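Local coordinates for protein phosphoribosyltransferase (Thermus thermophilus, PDB 1WD5) that probably acts as a phosphoribosyltransferase of the type I fold, a glycosyltransferase family, although its substrate is not established, at residues R150-P160 with A170-F181. Numbering follows the deposited sequence.
Sequences RVVVAVPVASP and AEVVALSVPQDF
R150 and E171 meet in a salt bridge. The arginine chain runs fully extended, with CG anti to the backbone N (chi1 178°), and this length carries NH2 to 2.9 Å from E171 OE1. The bond is nearly straight and lies close to the guanidinium plane, using the syn lone pair of the carboxylate oxygen. A water held by R150 NE also donates to OE1, while NH1 turns to the carbonyl of L20. With an alanine here, the E171 carboxylate would probably lose its charged mate and the L20 carbonyl this donor. A second water bridges V151 O and E171 N.

Beyond it the parallel ladder closes: V153 N gives to E171 O (2.9 Å), V173 N to V153 O (2.7 Å) and V155 N to V173 O. These strands, 150-155 and 171-174, are joined by helix 160-167 in a beta-alpha-beta unit at one border of the central sheet, as expected of a PRTase-like fold. Beta-branched valines suit such extended chain: V152 CG1 meets V173 CG2 on one face, and on the other V153 CB meets V172 CG2 at 4.0 Å, with L166 of that helix touching both residues.

Both chains turn a corner together at P156 and L175: L175 N still reaches V155 O, S176 N bonds P156 O weakly, and A158 N donates to S176 O (2.9 Å). A chi1 of -175° turns the F181 ring away from its own N and over S159, whose CB makes a CH-pi contact 4.1 Å from the centroid, whereas V157 CG2 reaches the ring edge. Serine's single CB lies over the face, toward the rim, and its OG bonds A131 O and caps the following helix at A162 N.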
loop_
_atom_site.group_PDB
_atom_site.type_symbol
_atom_site.label_atom_id
_atom_site.label_comp_id
_atom_site.label_asym_id
_atom_site.label_seq_id
_atom_site.Cartn_x
_atom_site.Cartn_y
_atom_site.Cartn_z
ATOM N N ARG A 150 9.304 -3.855 -11.710
ATOM C CA ARG A 150 9.659 -2.579 -11.112
ATOM C C ARG A 150 8.608 -2.192 -10.075
ATOM O O ARG A 150 7.425 -2.509 -10.227
ATOM C CB ARG A 150 9.726 -1.522 -12.211
ATOM C CG ARG A 150 10.050 -0.122 -11.747
ATOM C CD ARG A 150 9.994 0.835 -12.927
ATOM N NE ARG A 150 10.284 2.211 -12.542
ATOM C CZ ARG A 150 10.270 3.236 -13.387
ATOM N NH1 ARG A 150 9.978 3.038 -14.666
ATOM N NH2 ARG A 150 10.550 4.458 -12.955
ATOM N N VAL A 151 9.045 -1.513 -9.020
ATOM C CA VAL A 151 8.135 -1.083 -7.969
ATOM C C VAL A 151 8.316 0.406 -7.695
ATOM O O VAL A 151 9.442 0.891 -7.531
ATOM C CB VAL A 151 8.374 -1.872 -6.658
ATOM C CG1 VAL A 151 7.348 -1.469 -5.611
ATOM C CG2 VAL A 151 8.294 -3.367 -6.932
ATOM N N VAL A 152 7.202 1.130 -7.664
ATOM C CA VAL A 152 7.223 2.561 -7.397
ATOM C C VAL A 152 6.200 2.896 -6.329
ATOM O O VAL A 152 5.037 2.499 -6.430
ATOM C CB VAL A 152 6.875 3.389 -8.655
ATOM C CG1 VAL A 152 6.812 4.869 -8.297
ATOM C CG2 VAL A 152 7.901 3.154 -9.745
ATOM N N VAL A 153 6.633 3.614 -5.301
ATOM C CA VAL A 153 5.729 4.035 -4.238
ATOM C C VAL A 153 5.237 5.428 -4.617
ATOM O O VAL A 153 6.042 6.339 -4.816
ATOM C CB VAL A 153 6.450 4.115 -2.881
ATOM C CG1 VAL A 153 5.555 4.801 -1.855
ATOM C CG2 VAL A 153 6.821 2.714 -2.411
ATOM N N ALA A 154 3.922 5.596 -4.719
ATOM C CA ALA A 154 3.359 6.889 -5.091
ATOM C C ALA A 154 2.304 7.350 -4.090
ATOM O O ALA A 154 1.319 6.649 -3.844
ATOM C CB ALA A 154 2.760 6.807 -6.491
ATOM N N VAL A 155 2.512 8.538 -3.524
ATOM C CA VAL A 155 1.592 9.086 -2.532
ATOM C C VAL A 155 1.402 10.597 -2.659
ATOM O O VAL A 155 2.345 11.330 -2.943
ATOM C CB VAL A 155 2.096 8.794 -1.109
ATOM C CG1 VAL A 155 2.194 7.291 -0.887
ATOM C CG2 VAL A 155 3.464 9.439 -0.908
ATOM N N PRO A 156 0.171 11.080 -2.444
ATOM C CA PRO A 156 -0.137 12.510 -2.529
ATOM C C PRO A 156 0.635 13.340 -1.501
ATOM O O PRO A 156 1.160 14.399 -1.824
ATOM C CB PRO A 156 -1.642 12.553 -2.277
ATOM C CG PRO A 156 -2.108 11.244 -2.836
ATOM C CD PRO A 156 -1.063 10.292 -2.299
ATOM N N VAL A 157 0.698 12.860 -0.262
ATOM C CA VAL A 157 1.406 13.582 0.792
ATOM C C VAL A 157 2.110 12.629 1.751
ATOM O O VAL A 157 1.612 11.543 2.034
ATOM C CB VAL A 157 0.444 14.481 1.593
ATOM C CG1 VAL A 157 -0.540 13.631 2.376
ATOM C CG2 VAL A 157 1.239 15.381 2.532
ATOM N N ALA A 158 3.274 13.038 2.250
ATOM C CA ALA A 158 4.040 12.201 3.168
ATOM C C ALA A 158 4.902 13.014 4.132
ATOM O O ALA A 158 5.274 14.152 3.842
ATOM C CB ALA A 158 4.923 11.246 2.373
ATOM N N SER A 159 5.219 12.422 5.280
ATOM C CA SER A 159 6.058 13.094 6.262
ATOM C C SER A 159 7.505 12.875 5.853
ATOM O O SER A 159 7.820 11.905 5.169
ATOM C CB SER A 159 5.846 12.499 7.653
ATOM O OG SER A 159 6.394 11.191 7.721
ATOM N N PRO A 160 8.407 13.780 6.252
ATOM C CA PRO A 160 9.819 13.619 5.894
ATOM C C PRO A 160 10.342 12.252 6.334
ATOM O O PRO A 160 11.052 11.571 5.594
ATOM C CB PRO A 160 10.490 14.761 6.646
ATOM C CG PRO A 160 9.438 15.830 6.612
ATOM C CD PRO A 160 8.181 15.061 6.946
ATOM N N ALA A 170 12.805 1.908 -2.152
ATOM C CA ALA A 170 12.245 1.971 -3.495
ATOM C C ALA A 170 12.112 3.383 -4.015
ATOM O O ALA A 170 12.257 4.346 -3.269
ATOM C CB ALA A 170 10.879 1.293 -3.513
ATOM N N GLU A 171 11.839 3.499 -5.308
ATOM C CA GLU A 171 11.645 4.805 -5.909
ATOM C C GLU A 171 10.362 5.344 -5.288
ATOM O O GLU A 171 9.373 4.617 -5.154
ATOM C CB GLU A 171 11.471 4.688 -7.424
ATOM C CG GLU A 171 11.510 6.034 -8.133
ATOM C CD GLU A 171 11.193 5.934 -9.612
ATOM O OE1 GLU A 171 11.597 4.941 -10.254
ATOM O OE2 GLU A 171 10.545 6.861 -10.136
ATOM N N VAL A 172 10.386 6.605 -4.886
ATOM C CA VAL A 172 9.222 7.218 -4.274
ATOM C C VAL A 172 8.790 8.467 -5.019
ATOM O O VAL A 172 9.618 9.309 -5.375
ATOM C CB VAL A 172 9.498 7.613 -2.809
ATOM C CG1 VAL A 172 8.346 8.452 -2.273
ATOM C CG2 VAL A 172 9.681 6.361 -1.956
ATOM N N VAL A 173 7.488 8.572 -5.254
ATOM C CA VAL A 173 6.908 9.727 -5.917
ATOM C C VAL A 173 5.908 10.324 -4.933
ATOM O O VAL A 173 4.851 9.744 -4.682
ATOM C CB VAL A 173 6.176 9.331 -7.217
ATOM C CG1 VAL A 173 5.486 10.546 -7.816
ATOM C CG2 VAL A 173 7.173 8.755 -8.214
ATOM N N ALA A 174 6.258 11.471 -4.362
ATOM C CA ALA A 174 5.395 12.148 -3.400
ATOM C C ALA A 174 5.133 13.558 -3.902
ATOM O O ALA A 174 6.069 14.284 -4.231
ATOM C CB ALA A 174 6.067 12.190 -2.033
ATOM N N LEU A 175 3.860 13.943 -3.963
ATOM C CA LEU A 175 3.485 15.267 -4.446
ATOM C C LEU A 175 3.849 16.359 -3.454
ATOM O O LEU A 175 4.197 17.475 -3.840
ATOM C CB LEU A 175 1.982 15.323 -4.728
ATOM C CG LEU A 175 1.435 14.336 -5.759
ATOM C CD1 LEU A 175 -0.060 14.588 -5.957
ATOM C CD2 LEU A 175 2.187 14.498 -7.070
ATOM N N SER A 176 3.767 16.029 -2.172
ATOM C CA SER A 176 4.067 16.985 -1.120
ATOM C C SER A 176 4.664 16.298 0.099
ATOM O O SER A 176 4.199 15.237 0.521
ATOM C CB SER A 176 2.788 17.727 -0.722
ATOM O OG SER A 176 2.962 18.413 0.505
ATOM N N VAL A 177 5.703 16.913 0.653
ATOM C CA VAL A 177 6.385 16.401 1.833
ATOM C C VAL A 177 6.580 17.583 2.777
ATOM O O VAL A 177 7.684 18.113 2.906
ATOM C CB VAL A 177 7.761 15.816 1.468
ATOM C CG1 VAL A 177 8.434 15.244 2.711
ATOM C CG2 VAL A 177 7.598 14.742 0.403
ATOM N N PRO A 178 5.502 18.018 3.443
ATOM C CA PRO A 178 5.561 19.150 4.371
ATOM C C PRO A 178 6.466 18.944 5.582
ATOM O O PRO A 178 6.326 17.966 6.316
ATOM C CB PRO A 178 4.096 19.350 4.760
ATOM C CG PRO A 178 3.532 17.963 4.671
ATOM C CD PRO A 178 4.145 17.445 3.396
ATOM N N GLN A 179 7.395 19.878 5.779
ATOM C CA GLN A 179 8.329 19.830 6.901
ATOM C C GLN A 179 7.596 19.855 8.236
ATOM O O GLN A 179 8.159 19.497 9.266
ATOM C CB GLN A 179 9.298 21.013 6.836
ATOM C CG GLN A 179 10.450 20.834 5.864
ATOM C CD GLN A 179 11.464 19.808 6.345
ATOM O OE1 GLN A 179 11.159 18.620 6.460
ATOM N NE2 GLN A 179 12.678 20.266 6.634
ATOM N N ASP A 180 6.338 20.282 8.210
ATOM C CA ASP A 180 5.528 20.354 9.420
ATOM C C ASP A 180 4.309 19.445 9.306
ATOM O O ASP A 180 3.209 19.795 9.743
ATOM C CB ASP A 180 5.090 21.801 9.670
ATOM C CG ASP A 180 4.309 22.386 8.507
ATOM O OD1 ASP A 180 4.791 22.302 7.356
ATOM O OD2 ASP A 180 3.214 22.939 8.745
ATOM N N PHE A 181 4.522 18.269 8.726
ATOM C CA PHE A 181 3.458 17.291 8.532
ATOM C C PHE A 181 2.579 17.147 9.764
ATOM O O PHE A 181 3.066 16.865 10.855
ATOM C CB PHE A 181 4.049 15.923 8.193
ATOM C CG PHE A 181 3.016 14.880 7.867
ATOM C CD1 PHE A 181 2.486 14.783 6.583
ATOM C CD2 PHE A 181 2.566 14.000 8.845
ATOM C CE1 PHE A 181 1.523 13.821 6.281
ATOM C CE2 PHE A 181 1.604 13.036 8.554
ATOM C CZ PHE A 181 1.082 12.946 7.273
HETATM O O HOH W 1 11.217 2.486 -10.137
HETATM O O HOH W 2 11.940 0.933 -6.845
#